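Local coordinates for hemopexin fold protein CP4 (Vigna unguiculata, PDB 3OYO), which is of uncertain physiological function but has the four-bladed beta-propeller fold of the haemopexins and holds a calcium ion near its axis, at residues 36-41 with 216-221; 70-75 with 81-86; 101-104 with 109-112; 123-128 with 178-183; 138-143 with 199-204. All coordinates share one frame; numbering follows the deposited sequence.

Interaction 1. Residues 36-41 with 216-221; sequences DTILTN and WPVLKG
Asp36 and Val218 are the residues whose backbones come nearest, with CA atoms 6.5 Å apart. No direct hydrogen bond joins the two segments. The contact closes a haemopexin-type beta-propeller: 36-41 lies on strand 37-44, an outermost strand of the first sheet, and 216-221 follows helix 212-215, which comes after the last sheet. Residues 217-219 make a 3-10 turn, with Leu219 N bonded to Trp216 O.

The Asp36 carboxylate crosses the indole of Trp216 at a slant, the two planes 35° apart. With chi1 at -52°, CG lies beside the backbone N and Asp36 OD2 comes 3.5 Å from Trp216 CE3. The other oxygen, OD1, is taken by the backbone N of Thr30. Trp216 also meets Phe18, Tyr184 and Tyr191 edge-to-face. With the indole cut back to an alanine, a gap is likely to open among these three rings, and the Asp36 carboxylate would lose its neighbour.

Val218 packs on the backbone of Asp36, its CB 3.6 Å from Asp36 O. A water weakly links Asp36 OD2 to Val218 N. Further along, Ile38 CD1 sits 4.0 Å from Val218 CG2 and 3.6 Å from Val218 O.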
# COMPACT_ATOMS: atom_id res chain seq x y z
N ASP A 36 16.16 -10.34 -2.58
CA ASP A 36 15.74 -8.95 -2.81
C ASP A 36 16.88 -7.96 -2.57
O ASP A 36 17.75 -8.20 -1.75
CB ASP A 36 14.47 -8.65 -2.03
CG ASP A 36 13.38 -9.69 -2.29
OD1 ASP A 36 13.16 -10.01 -3.48
OD2 ASP A 36 12.78 -10.21 -1.32
N THR A 37 16.86 -6.86 -3.30
CA THR A 37 17.97 -5.89 -3.27
C THR A 37 17.50 -4.42 -3.11
O THR A 37 16.53 -3.98 -3.76
CB THR A 37 18.82 -6.08 -4.55
OG1 THR A 37 19.88 -7.01 -4.27
CG2 THR A 37 19.40 -4.79 -5.07
N ILE A 38 18.18 -3.68 -2.23
CA ILE A 38 17.92 -2.26 -2.05
C ILE A 38 18.53 -1.37 -3.14
O ILE A 38 19.77 -1.32 -3.34
CB ILE A 38 18.38 -1.74 -0.67
CG1 ILE A 38 17.56 -2.39 0.46
CG2 ILE A 38 18.19 -0.18 -0.60
CD1 ILE A 38 18.26 -2.41 1.78
N LEU A 39 17.67 -0.66 -3.84
CA LEU A 39 18.12 0.22 -4.88
C LEU A 39 18.23 1.62 -4.32
O LEU A 39 19.09 2.40 -4.76
CB LEU A 39 17.20 0.17 -6.09
CG LEU A 39 16.94 -1.19 -6.76
CD1 LEU A 39 15.88 -1.05 -7.83
CD2 LEU A 39 18.21 -1.77 -7.40
N THR A 40 17.35 1.98 -3.39
CA THR A 40 17.46 3.28 -2.72
C THR A 40 17.50 3.09 -1.23
O THR A 40 16.50 2.68 -0.62
CB THR A 40 16.29 4.23 -3.04
OG1 THR A 40 16.26 4.48 -4.43
CG2 THR A 40 16.51 5.54 -2.34
N ASN A 41 18.65 3.38 -0.63
CA ASN A 41 18.85 3.30 0.82
C ASN A 41 17.86 4.12 1.62
O ASN A 41 17.32 5.11 1.11
CB ASN A 41 20.27 3.68 1.20
CG ASN A 41 21.23 2.53 1.02
OD1 ASN A 41 21.03 1.46 1.60
ND2 ASN A 41 22.26 2.73 0.20
N TRP A 216 12.24 -10.90 3.72
CA TRP A 216 12.97 -9.78 3.09
C TRP A 216 14.21 -9.50 3.93
O TRP A 216 14.34 -8.37 4.47
CB TRP A 216 12.08 -8.50 3.02
CG TRP A 216 10.69 -8.73 2.50
CD1 TRP A 216 9.66 -9.35 3.17
CD2 TRP A 216 10.17 -8.37 1.22
NE1 TRP A 216 8.55 -9.39 2.38
CE2 TRP A 216 8.82 -8.80 1.18
CE3 TRP A 216 10.71 -7.71 0.10
CZ2 TRP A 216 7.99 -8.60 0.07
CZ3 TRP A 216 9.88 -7.51 -1.03
CH2 TRP A 216 8.54 -7.96 -1.03
N PRO A 217 15.12 -10.51 4.05
CA PRO A 217 16.32 -10.43 4.92
C PRO A 217 17.16 -9.18 4.68
O PRO A 217 17.82 -8.70 5.61
CB PRO A 217 17.11 -11.71 4.56
CG PRO A 217 16.61 -12.08 3.20
CD PRO A 217 15.14 -11.76 3.26
N VAL A 218 17.12 -8.64 3.45
CA VAL A 218 17.85 -7.41 3.13
C VAL A 218 17.43 -6.21 4.00
O VAL A 218 18.14 -5.22 4.05
CB VAL A 218 17.79 -7.05 1.61
CG1 VAL A 218 16.48 -6.27 1.26
CG2 VAL A 218 18.99 -6.28 1.19
N LEU A 219 16.31 -6.31 4.72
CA LEU A 219 15.88 -5.17 5.53
C LEU A 219 16.51 -5.25 6.91
O LEU A 219 16.46 -4.30 7.71
CB LEU A 219 14.34 -5.09 5.61
CG LEU A 219 13.57 -4.87 4.30
CD1 LEU A 219 12.13 -4.80 4.65
CD2 LEU A 219 14.03 -3.61 3.55
N LYS A 220 17.10 -6.41 7.19
CA LYS A 220 17.70 -6.65 8.51
C LYS A 220 18.72 -5.57 8.85
O LYS A 220 19.59 -5.27 8.05
CB LYS A 220 18.36 -8.02 8.58
CG LYS A 220 17.41 -9.18 8.53
CD LYS A 220 18.25 -10.47 8.52
CE LYS A 220 17.42 -11.76 8.48
NZ LYS A 220 18.41 -12.86 8.16
N GLY A 221 18.57 -4.99 10.04
CA GLY A 221 19.47 -3.95 10.54
C GLY A 221 19.16 -2.58 10.00
O GLY A 221 19.93 -1.65 10.15
O HOH W 1 15.24 -9.58 0.78

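Interaction 2. Residues 70-75 with 81-86; sequences ASEAYV and SAYIDY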
# COMPACT_ATOMS: atom_id res chain seq x y z
N ALA A 70 0.80 4.02 -14.89
CA ALA A 70 2.00 4.77 -15.31
C ALA A 70 2.86 4.97 -14.08
O ALA A 70 3.09 4.01 -13.34
CB ALA A 70 1.61 6.13 -15.98
N SER A 71 3.32 6.20 -13.86
CA SER A 71 4.12 6.55 -12.67
C SER A 71 3.30 7.43 -11.73
O SER A 71 3.81 8.37 -11.13
CB SER A 71 5.41 7.23 -13.10
OG SER A 71 6.22 6.25 -13.73
N GLU A 72 2.02 7.09 -11.59
CA GLU A 72 1.11 7.80 -10.71
C GLU A 72 0.69 6.90 -9.55
O GLU A 72 0.62 5.68 -9.70
CB GLU A 72 -0.11 8.28 -11.51
CG GLU A 72 0.20 9.39 -12.51
CD GLU A 72 -0.97 9.70 -13.43
OE1 GLU A 72 -2.07 9.16 -13.23
OE2 GLU A 72 -0.80 10.48 -14.38
N ALA A 73 0.42 7.50 -8.41
CA ALA A 73 0.06 6.76 -7.21
C ALA A 73 -0.71 7.66 -6.25
O ALA A 73 -0.55 8.87 -6.31
CB ALA A 73 1.36 6.22 -6.52
N TYR A 74 -1.57 7.07 -5.42
CA TYR A 74 -2.28 7.80 -4.38
C TYR A 74 -1.48 7.57 -3.07
O TYR A 74 -1.04 6.47 -2.83
CB TYR A 74 -3.75 7.29 -4.24
CG TYR A 74 -4.73 8.11 -5.03
CD1 TYR A 74 -5.09 9.40 -4.59
CD2 TYR A 74 -5.27 7.64 -6.23
CE1 TYR A 74 -5.94 10.18 -5.34
CE2 TYR A 74 -6.12 8.44 -6.98
CZ TYR A 74 -6.44 9.71 -6.53
OH TYR A 74 -7.29 10.53 -7.24
N VAL A 75 -1.27 8.63 -2.28
CA VAL A 75 -0.58 8.48 -1.00
C VAL A 75 -1.45 9.08 0.10
O VAL A 75 -2.25 10.00 -0.12
CB VAL A 75 0.87 9.11 -1.02
CG1 VAL A 75 1.75 8.40 -2.02
CG2 VAL A 75 0.79 10.59 -1.39
N SER A 81 -4.73 13.10 1.80
CA SER A 81 -4.43 12.39 0.54
C SER A 81 -3.79 13.27 -0.56
O SER A 81 -3.95 14.51 -0.60
CB SER A 81 -5.70 11.69 0.01
OG SER A 81 -5.41 10.84 -1.10
N ALA A 82 -3.02 12.64 -1.44
CA ALA A 82 -2.52 13.34 -2.62
C ALA A 82 -2.41 12.34 -3.75
O ALA A 82 -2.16 11.14 -3.51
CB ALA A 82 -1.15 14.03 -2.35
N TYR A 83 -2.68 12.81 -4.97
CA TYR A 83 -2.42 12.01 -6.16
C TYR A 83 -1.11 12.59 -6.64
O TYR A 83 -0.96 13.81 -6.69
CB TYR A 83 -3.55 12.16 -7.18
CG TYR A 83 -3.51 11.10 -8.27
CD1 TYR A 83 -3.28 9.77 -7.95
CD2 TYR A 83 -3.68 11.43 -9.61
CE1 TYR A 83 -3.23 8.78 -8.92
CE2 TYR A 83 -3.61 10.43 -10.62
CZ TYR A 83 -3.37 9.11 -10.26
OH TYR A 83 -3.31 8.11 -11.24
N ILE A 84 -0.15 11.73 -6.94
CA ILE A 84 1.21 12.16 -7.28
C ILE A 84 1.75 11.47 -8.54
O ILE A 84 1.25 10.43 -8.98
CB ILE A 84 2.18 11.90 -6.10
CG1 ILE A 84 2.43 10.40 -5.91
CG2 ILE A 84 1.63 12.56 -4.82
CD1 ILE A 84 3.57 10.07 -4.95
N ASP A 85 2.74 12.08 -9.16
CA ASP A 85 3.45 11.42 -10.24
C ASP A 85 4.89 11.43 -9.73
O ASP A 85 5.50 12.50 -9.59
CB ASP A 85 3.33 12.19 -11.54
CG ASP A 85 4.08 11.48 -12.70
OD1 ASP A 85 5.26 11.13 -12.56
OD2 ASP A 85 3.46 11.25 -13.75
N TYR A 86 5.43 10.26 -9.42
CA TYR A 86 6.77 10.20 -8.79
C TYR A 86 7.88 10.21 -9.83
O TYR A 86 9.05 10.32 -9.47
CB TYR A 86 6.94 9.00 -7.84
CG TYR A 86 6.53 7.70 -8.42
CD1 TYR A 86 5.18 7.28 -8.36
CD2 TYR A 86 7.47 6.85 -8.99
CE1 TYR A 86 4.77 6.08 -8.90
CE2 TYR A 86 7.06 5.60 -9.54
CZ TYR A 86 5.72 5.25 -9.50
OH TYR A 86 5.29 4.07 -10.03
O HOH W 2 2.81 3.98 -10.43
O HOH W 3 2.93 8.91 -15.07
O HOH W 4 1.24 12.20 -14.41
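Tyr74 and Tyr83 lie on the same face of an antiparallel hairpin and form an offset stack, centroids 4.3 Å apart and planes at 30°. CD1 of Tyr83 rests over the centre of the Tyr74 ring. The two residues are a non-hydrogen-bonded pair of strands 72-77 and 80-85, in the second sheet of the propeller. Tyr83 has its CG anti to the backbone N (chi1 -165°), which slants the ring over the neighbouring strand and brings its OH to Glu72. Tyr83 OH donates to Glu72 OE1 at 2.6 Å, on the anti side of the carboxylate, and also bonds Thr68 OG1. Carboxylate and ring planes stand 79° apart. A phenylalanine in place of Tyr83 would keep the ring but would probably leave Glu72 OE1 without its donor and free the carboxylate to turn.

On the opposite face Val75 CG1 meets Ile84 CD1 at 3.8 Å. At the open end, Ser71 CB sits over the Tyr86 ring, 4.3 Å from its centroid, a CH-pi contact; Tyr86 OH is bonded to Ser11 N.

Glu72 OE2 and Asp85 OD2 lie 4.4 Å apart. One water donates to both oxygens, which probably eases the repulsion between two like charges.

Interaction 3. Residues 101-104 with 109-112; sequences TIAE and LNNT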
# COMPACT_ATOMS: atom_id res chain seq x y z
N THR A 101 -8.08 16.50 2.12
CA THR A 101 -8.40 15.49 3.13
C THR A 101 -8.89 14.28 2.32
O THR A 101 -9.19 14.38 1.12
CB THR A 101 -9.53 15.93 4.10
OG1 THR A 101 -10.73 16.13 3.33
CG2 THR A 101 -9.18 17.24 4.89
N ILE A 102 -8.98 13.15 2.99
CA ILE A 102 -9.51 11.93 2.36
C ILE A 102 -10.92 12.10 1.78
O ILE A 102 -11.14 11.75 0.62
CB ILE A 102 -9.44 10.71 3.34
CG1 ILE A 102 -7.98 10.22 3.43
CG2 ILE A 102 -10.31 9.63 2.84
CD1 ILE A 102 -7.74 9.08 4.44
N ALA A 103 -11.84 12.67 2.57
CA ALA A 103 -13.22 12.88 2.12
C ALA A 103 -13.31 13.85 0.95
O ALA A 103 -14.22 13.76 0.13
CB ALA A 103 -14.08 13.39 3.29
N GLU A 104 -12.38 14.79 0.87
CA GLU A 104 -12.36 15.71 -0.29
C GLU A 104 -11.80 15.05 -1.51
O GLU A 104 -12.26 15.33 -2.61
CB GLU A 104 -11.55 16.97 0.01
CG GLU A 104 -12.26 17.90 0.92
CD GLU A 104 -11.36 18.98 1.47
OE1 GLU A 104 -11.80 20.15 1.52
OE2 GLU A 104 -10.21 18.67 1.85
N LEU A 109 -16.15 8.33 0.50
CA LEU A 109 -15.64 7.88 1.81
C LEU A 109 -16.09 8.81 2.94
O LEU A 109 -15.86 8.53 4.13
CB LEU A 109 -14.09 7.74 1.77
CG LEU A 109 -13.52 6.85 0.65
CD1 LEU A 109 -11.98 6.64 0.82
CD2 LEU A 109 -14.19 5.51 0.75
N ASN A 110 -16.74 9.91 2.58
CA ASN A 110 -17.22 10.87 3.56
C ASN A 110 -18.10 10.15 4.57
O ASN A 110 -18.96 9.36 4.19
CB ASN A 110 -17.97 12.00 2.90
CG ASN A 110 -17.99 13.25 3.74
OD1 ASN A 110 -17.83 13.19 4.95
ND2 ASN A 110 -18.19 14.39 3.11
N ASN A 111 -17.86 10.38 5.86
CA ASN A 111 -18.66 9.83 6.97
C ASN A 111 -18.53 8.34 7.17
O ASN A 111 -19.41 7.73 7.77
CB ASN A 111 -20.16 10.23 6.85
CG ASN A 111 -20.38 11.71 7.06
OD1 ASN A 111 -21.16 12.36 6.36
ND2 ASN A 111 -19.62 12.27 7.97
N THR A 112 -17.44 7.76 6.67
CA THR A 112 -17.17 6.34 6.85
C THR A 112 -15.93 6.22 7.72
O THR A 112 -15.28 7.23 8.04
CB THR A 112 -16.89 5.57 5.47
OG1 THR A 112 -15.67 6.06 4.87
CG2 THR A 112 -18.04 5.75 4.52
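Ala103 and Asn110 touch, with Ala103 CB 3.9 Å from Asn110 CG and 4.0 Å from Asn110 CA. The methyl packs against CB and the amide carbon of the asparagine. Here the two backbones come nearest, CA to CA 4.7 Å. The second contact lies deeper. Ile102 CG2 meets Leu109 CD1 at 4.0 Å, branch methyl against branch methyl, the two side chains slanting past each other. Ile102 CG2, anti to the backbone N, is the branch that reaches Leu109. No hydrogen bond crosses between the segments. The join is van der Waals contact, apolar at Ile102 and Leu109.

Around these pairs lie residues of the following loop. Ile118 packs on both Ile102 and Leu109, and Glu115 touches both Ala103 and Asn110.

Each side is also shaped by its own bonds. Thr101 is the N-cap of helix 102-105. Its OG1 accepts from Glu104 N at 3.3 Å. In return, Glu104 OE2 accepts from Thr101 N at 3.1 Å through its anti lone pair. Thr101 OG1 also donates to OE2, from above the carboxylate plane. On the other side, Leu109 O accepts from Thr112 N at 3.1 Å and from Thr112 OG1 at 2.6 Å, both from the same face of its plane. Thr112 OG1 is further bonded to Phe114 N.

The arrangement is a capping box that starts a short helix, packed against a type II beta turn from Leu109 to Thr112. It lies in the link from the outer strand 98-101 of the second propeller sheet to strand 120-123, the first of the third.

Interaction 4. Residues 123-128 with 178-183; sequences RSTKGK and HKEPEA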
# COMPACT_ATOMS: atom_id res chain seq x y z
N ARG A 123 -3.54 -2.22 -5.38
CA ARG A 123 -4.14 -2.20 -6.72
C ARG A 123 -4.69 -3.55 -7.18
O ARG A 123 -3.97 -4.55 -7.17
CB ARG A 123 -3.07 -1.75 -7.72
CG ARG A 123 -3.57 -1.62 -9.15
CD ARG A 123 -4.56 -0.48 -9.30
NE ARG A 123 -4.63 0.01 -10.69
CZ ARG A 123 -5.44 -0.49 -11.62
NH1 ARG A 123 -6.24 -1.53 -11.33
NH2 ARG A 123 -5.45 0.06 -12.85
N SER A 124 -5.95 -3.59 -7.59
CA SER A 124 -6.52 -4.83 -8.09
C SER A 124 -6.09 -4.97 -9.55
O SER A 124 -5.60 -4.01 -10.18
CB SER A 124 -8.05 -4.80 -8.00
OG SER A 124 -8.64 -5.93 -8.62
N THR A 125 -6.34 -6.16 -10.10
CA THR A 125 -6.03 -6.39 -11.49
C THR A 125 -7.21 -6.01 -12.32
O THR A 125 -7.07 -5.76 -13.48
CB THR A 125 -5.69 -7.87 -11.77
OG1 THR A 125 -6.64 -8.70 -11.11
CG2 THR A 125 -4.32 -8.22 -11.28
N LYS A 126 -8.40 -5.97 -11.72
CA LYS A 126 -9.61 -5.68 -12.49
C LYS A 126 -9.83 -4.16 -12.64
O LYS A 126 -9.66 -3.40 -11.69
CB LYS A 126 -10.82 -6.34 -11.84
CG LYS A 126 -12.11 -6.09 -12.60
CD LYS A 126 -13.33 -6.49 -11.83
CE LYS A 126 -13.57 -7.99 -11.82
NZ LYS A 126 -14.89 -8.41 -11.22
N GLY A 127 -10.19 -3.76 -13.87
CA GLY A 127 -10.44 -2.38 -14.23
C GLY A 127 -9.49 -1.43 -13.51
O GLY A 127 -8.26 -1.57 -13.62
N LYS A 128 -10.07 -0.46 -12.80
CA LYS A 128 -9.34 0.54 -12.03
C LYS A 128 -9.63 0.34 -10.53
O LYS A 128 -9.53 1.29 -9.77
CB LYS A 128 -9.74 1.96 -12.42
CG LYS A 128 -9.75 2.24 -13.89
CD LYS A 128 -8.37 2.12 -14.52
CE LYS A 128 -8.27 3.10 -15.66
NZ LYS A 128 -7.03 2.78 -16.42
N HIS A 178 4.15 -7.22 -9.24
CA HIS A 178 4.27 -7.14 -10.71
C HIS A 178 3.91 -8.49 -11.32
O HIS A 178 3.64 -8.61 -12.52
CB HIS A 178 5.69 -6.79 -11.13
CG HIS A 178 6.04 -5.36 -10.91
ND1 HIS A 178 6.62 -4.91 -9.74
CD2 HIS A 178 5.90 -4.27 -11.70
CE1 HIS A 178 6.80 -3.61 -9.81
NE2 HIS A 178 6.39 -3.20 -11.00
N LYS A 179 4.00 -9.51 -10.48
CA LYS A 179 3.54 -10.83 -10.83
C LYS A 179 2.08 -10.89 -10.45
O LYS A 179 1.75 -10.98 -9.27
CB LYS A 179 4.34 -11.87 -10.08
CG LYS A 179 3.95 -13.30 -10.43
CD LYS A 179 4.60 -14.28 -9.51
CE LYS A 179 4.03 -15.70 -9.68
NZ LYS A 179 4.65 -16.36 -10.87
N GLU A 180 1.23 -10.82 -11.46
CA GLU A 180 -0.21 -10.86 -11.30
C GLU A 180 -0.72 -12.32 -11.22
O GLU A 180 -0.13 -13.21 -11.85
CB GLU A 180 -0.86 -10.12 -12.46
CG GLU A 180 -0.58 -8.64 -12.39
CD GLU A 180 -1.23 -7.85 -13.52
OE1 GLU A 180 -0.95 -6.63 -13.60
OE2 GLU A 180 -1.99 -8.44 -14.31
N PRO A 181 -1.76 -12.59 -10.41
CA PRO A 181 -2.51 -11.69 -9.54
C PRO A 181 -2.13 -11.90 -8.04
O PRO A 181 -2.97 -12.28 -7.23
CB PRO A 181 -3.95 -12.14 -9.80
CG PRO A 181 -3.81 -13.71 -9.93
CD PRO A 181 -2.37 -13.95 -10.41
N GLU A 182 -0.87 -11.67 -7.70
CA GLU A 182 -0.40 -11.81 -6.30
C GLU A 182 -0.30 -10.45 -5.59
O GLU A 182 -0.23 -9.42 -6.23
CB GLU A 182 0.97 -12.52 -6.27
CG GLU A 182 0.90 -13.98 -6.71
CD GLU A 182 2.25 -14.65 -6.74
OE1 GLU A 182 2.25 -15.82 -7.16
OE2 GLU A 182 3.29 -14.05 -6.37
N ALA A 183 -0.32 -10.49 -4.27
CA ALA A 183 -0.18 -9.30 -3.45
C ALA A 183 0.51 -9.72 -2.16
O ALA A 183 0.50 -10.89 -1.77
CB ALA A 183 -1.56 -8.64 -3.17
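Thr125 reaches Glu180 and Pro181 with its methyl alone. CG2 is anti to the carbonyl carbon and beside the backbone N (OG1 at chi1 45°), which turns the methyl to the glutamate. Thr125 CG2 lies 3.8 Å from Glu180 OE2 and 4.2 Å from Pro181 CB. The Glu180 chain is extended beyond CG and runs alongside the threonine in the opposite direction, so that CB, CG and CD all pass near the same methyl. The peptide bond before Pro181 is cis.

The loop that carries Thr125 is set by side chains folded back on it. Ser124 OG accepts from Lys126 N at 3.1 Å, an ST turn. Arg123 curls round, and its NH1 gives a bond to Gly127 O at 3.1 Å. That oxygen lies near the guanidinium plane, although the donor sits above the carbonyl plane. Arg123 NE is bonded to Thr68 O, which ties it to the loop between strands 64-67 and 72-77.

The contact joins the loop between strands 120-123 and 129-134 to the matching loop before strand 182-187, in neighbouring propeller sheets. Pro198 also packs on Thr125. No hydrogen bond or salt bridge crosses here. Nothing polar from Thr125 fixes the turn of the Glu180 carboxylate.

Interaction 5. Residues 138-143 with 199-204; sequences YVRIAY and GGKADT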
# COMPACT_ATOMS: atom_id res chain seq x y z
N TYR A 138 -13.03 -3.54 4.79
CA TYR A 138 -12.42 -3.22 3.50
C TYR A 138 -13.54 -2.84 2.54
O TYR A 138 -14.72 -3.10 2.81
CB TYR A 138 -11.62 -4.38 2.91
CG TYR A 138 -12.47 -5.45 2.30
CD1 TYR A 138 -12.98 -6.50 3.07
CD2 TYR A 138 -12.78 -5.41 0.96
CE1 TYR A 138 -13.78 -7.48 2.50
CE2 TYR A 138 -13.58 -6.38 0.39
CZ TYR A 138 -14.07 -7.40 1.17
OH TYR A 138 -14.86 -8.33 0.57
N VAL A 139 -13.16 -2.17 1.44
CA VAL A 139 -14.09 -1.83 0.40
C VAL A 139 -13.25 -1.62 -0.88
O VAL A 139 -12.10 -1.17 -0.80
CB VAL A 139 -14.85 -0.50 0.74
CG1 VAL A 139 -13.94 0.71 0.50
CG2 VAL A 139 -16.13 -0.40 -0.04
N ARG A 140 -13.85 -1.93 -2.04
CA ARG A 140 -13.21 -1.66 -3.31
C ARG A 140 -13.67 -0.32 -3.83
O ARG A 140 -14.81 0.07 -3.62
CB ARG A 140 -13.49 -2.76 -4.33
CG ARG A 140 -12.99 -4.10 -3.91
CD ARG A 140 -14.02 -5.18 -4.18
NE ARG A 140 -14.40 -5.23 -5.58
CZ ARG A 140 -15.57 -5.67 -6.06
NH1 ARG A 140 -16.53 -6.12 -5.28
NH2 ARG A 140 -15.78 -5.64 -7.35
N ILE A 141 -12.76 0.40 -4.46
CA ILE A 141 -13.06 1.68 -5.10
C ILE A 141 -12.43 1.69 -6.49
O ILE A 141 -11.37 1.13 -6.66
CB ILE A 141 -12.55 2.90 -4.22
CG1 ILE A 141 -13.06 4.21 -4.82
CG2 ILE A 141 -11.04 2.91 -4.01
CD1 ILE A 141 -12.80 5.41 -3.92
N ALA A 142 -13.08 2.33 -7.48
CA ALA A 142 -12.49 2.56 -8.80
C ALA A 142 -11.89 3.94 -8.75
O ALA A 142 -12.62 4.92 -8.56
CB ALA A 142 -13.58 2.46 -9.92
N TYR A 143 -10.58 4.02 -8.94
CA TYR A 143 -9.90 5.30 -8.76
C TYR A 143 -10.19 6.41 -9.81
O TYR A 143 -10.02 7.60 -9.51
CB TYR A 143 -8.37 5.11 -8.54
CG TYR A 143 -7.61 4.63 -9.75
CD1 TYR A 143 -7.19 3.31 -9.83
CD2 TYR A 143 -7.32 5.51 -10.82
CE1 TYR A 143 -6.49 2.86 -10.94
CE2 TYR A 143 -6.64 5.06 -11.95
CZ TYR A 143 -6.23 3.73 -11.99
OH TYR A 143 -5.54 3.25 -13.10
N GLY A 199 -13.64 -10.00 -7.93
CA GLY A 199 -15.01 -10.51 -7.84
C GLY A 199 -15.16 -11.66 -6.85
O GLY A 199 -16.14 -11.73 -6.10
N GLY A 200 -14.18 -12.58 -6.85
CA GLY A 200 -14.22 -13.77 -6.00
C GLY A 200 -13.18 -13.71 -4.89
O GLY A 200 -12.28 -14.55 -4.80
N LYS A 201 -13.30 -12.68 -4.06
CA LYS A 201 -12.51 -12.54 -2.85
C LYS A 201 -12.44 -13.84 -2.03
O LYS A 201 -11.42 -14.15 -1.41
CB LYS A 201 -13.11 -11.41 -1.97
CG LYS A 201 -13.03 -9.98 -2.55
CD LYS A 201 -13.79 -9.76 -3.89
CE LYS A 201 -13.36 -8.41 -4.53
NZ LYS A 201 -13.44 -8.22 -5.99
N ALA A 202 -13.57 -14.57 -1.99
CA ALA A 202 -13.68 -15.86 -1.31
C ALA A 202 -12.69 -16.90 -1.87
O ALA A 202 -12.25 -17.79 -1.13
CB ALA A 202 -15.13 -16.37 -1.38
N ASP A 203 -12.33 -16.77 -3.15
CA ASP A 203 -11.35 -17.65 -3.80
C ASP A 203 -9.85 -17.23 -3.67
O ASP A 203 -9.01 -17.65 -4.45
CB ASP A 203 -11.73 -17.80 -5.27
CG ASP A 203 -12.80 -18.84 -5.46
OD1 ASP A 203 -12.50 -20.02 -5.20
OD2 ASP A 203 -13.93 -18.48 -5.82
N THR A 204 -9.56 -16.41 -2.66
CA THR A 204 -8.20 -15.97 -2.36
C THR A 204 -7.40 -17.15 -1.84
O THR A 204 -7.90 -17.95 -1.01
CB THR A 204 -8.22 -14.81 -1.34
OG1 THR A 204 -8.96 -13.74 -1.91
CG2 THR A 204 -6.81 -14.30 -0.95
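Arg140 and Lys201 make the tight part of this contact, through the aliphatic parts of their chains. Lys201 is buried, and Lys201 CE comes 3.3 Å from Arg140 CD. Both chains are bent to get there: Lys201 turns at chi2 (62°), and Arg140 at chi2 and chi3. As modelled, Lys201 NZ lies over one face of the Arg140 guanidinium, toward the rim, and Lys201 NZ is 3.2 Å from Arg140 NE. The exact place of NZ is doubtful, because it also sits implausibly near Gly199 N. NE and NZ are both donors, so the closeness is no hydrogen bond, and two positive groups this near would be expected to repel. Arg140 has a partner of opposite charge: its NH2 forms a salt bridge with Glu129 OE1.

The looser part is at Tyr138. Tyr138 OH meets Lys201 CG at 4.0 Å, a plain van der Waals touch as the two side chains cross. Beyond it the loop turns to the surface, where Ala202 and Asp203 are exposed. The turn is held within itself, with Thr204 N and Thr204 OG1 both donating to Lys201 O from the same face. Thr204 N is 3.2 Å from Lys201 O.

Arg140 and Tyr138 belong to strand 137-142 of the third propeller sheet. It lies between strands 129-134 and 147-154, with Tyr131 and Val149 touching Arg140. Residues 199-204 bridge strands 190-195 and 205-211 of the fourth sheet. Phe159 touches both segments: its ring meets Tyr138 edge-to-face, and Thr204 packs on it.

How the interactions relate
Interaction 1 encloses the other four along the chain, joining the first sheet to the segment after the last. Interactions 1 and 3 lie on opposite sides of the chain's centre, their centres about 35 Å apart. Interactions 4 and 5 have centres about 11 Å apart. Both join the third and fourth sheets and touch where Lys128 O lies 3.0 Å from Tyr143 N, a probable hydrogen bond. None of the contacts includes a calcium ligand (Asn5, Asp63, Asp119 and Asp172). The side chains of Val75 and Ile102 are each about 11 Å from the calcium ion. A sodium ion lies about 8 Å from the side chain of Ala73 and about 10 Å from that of Thr125.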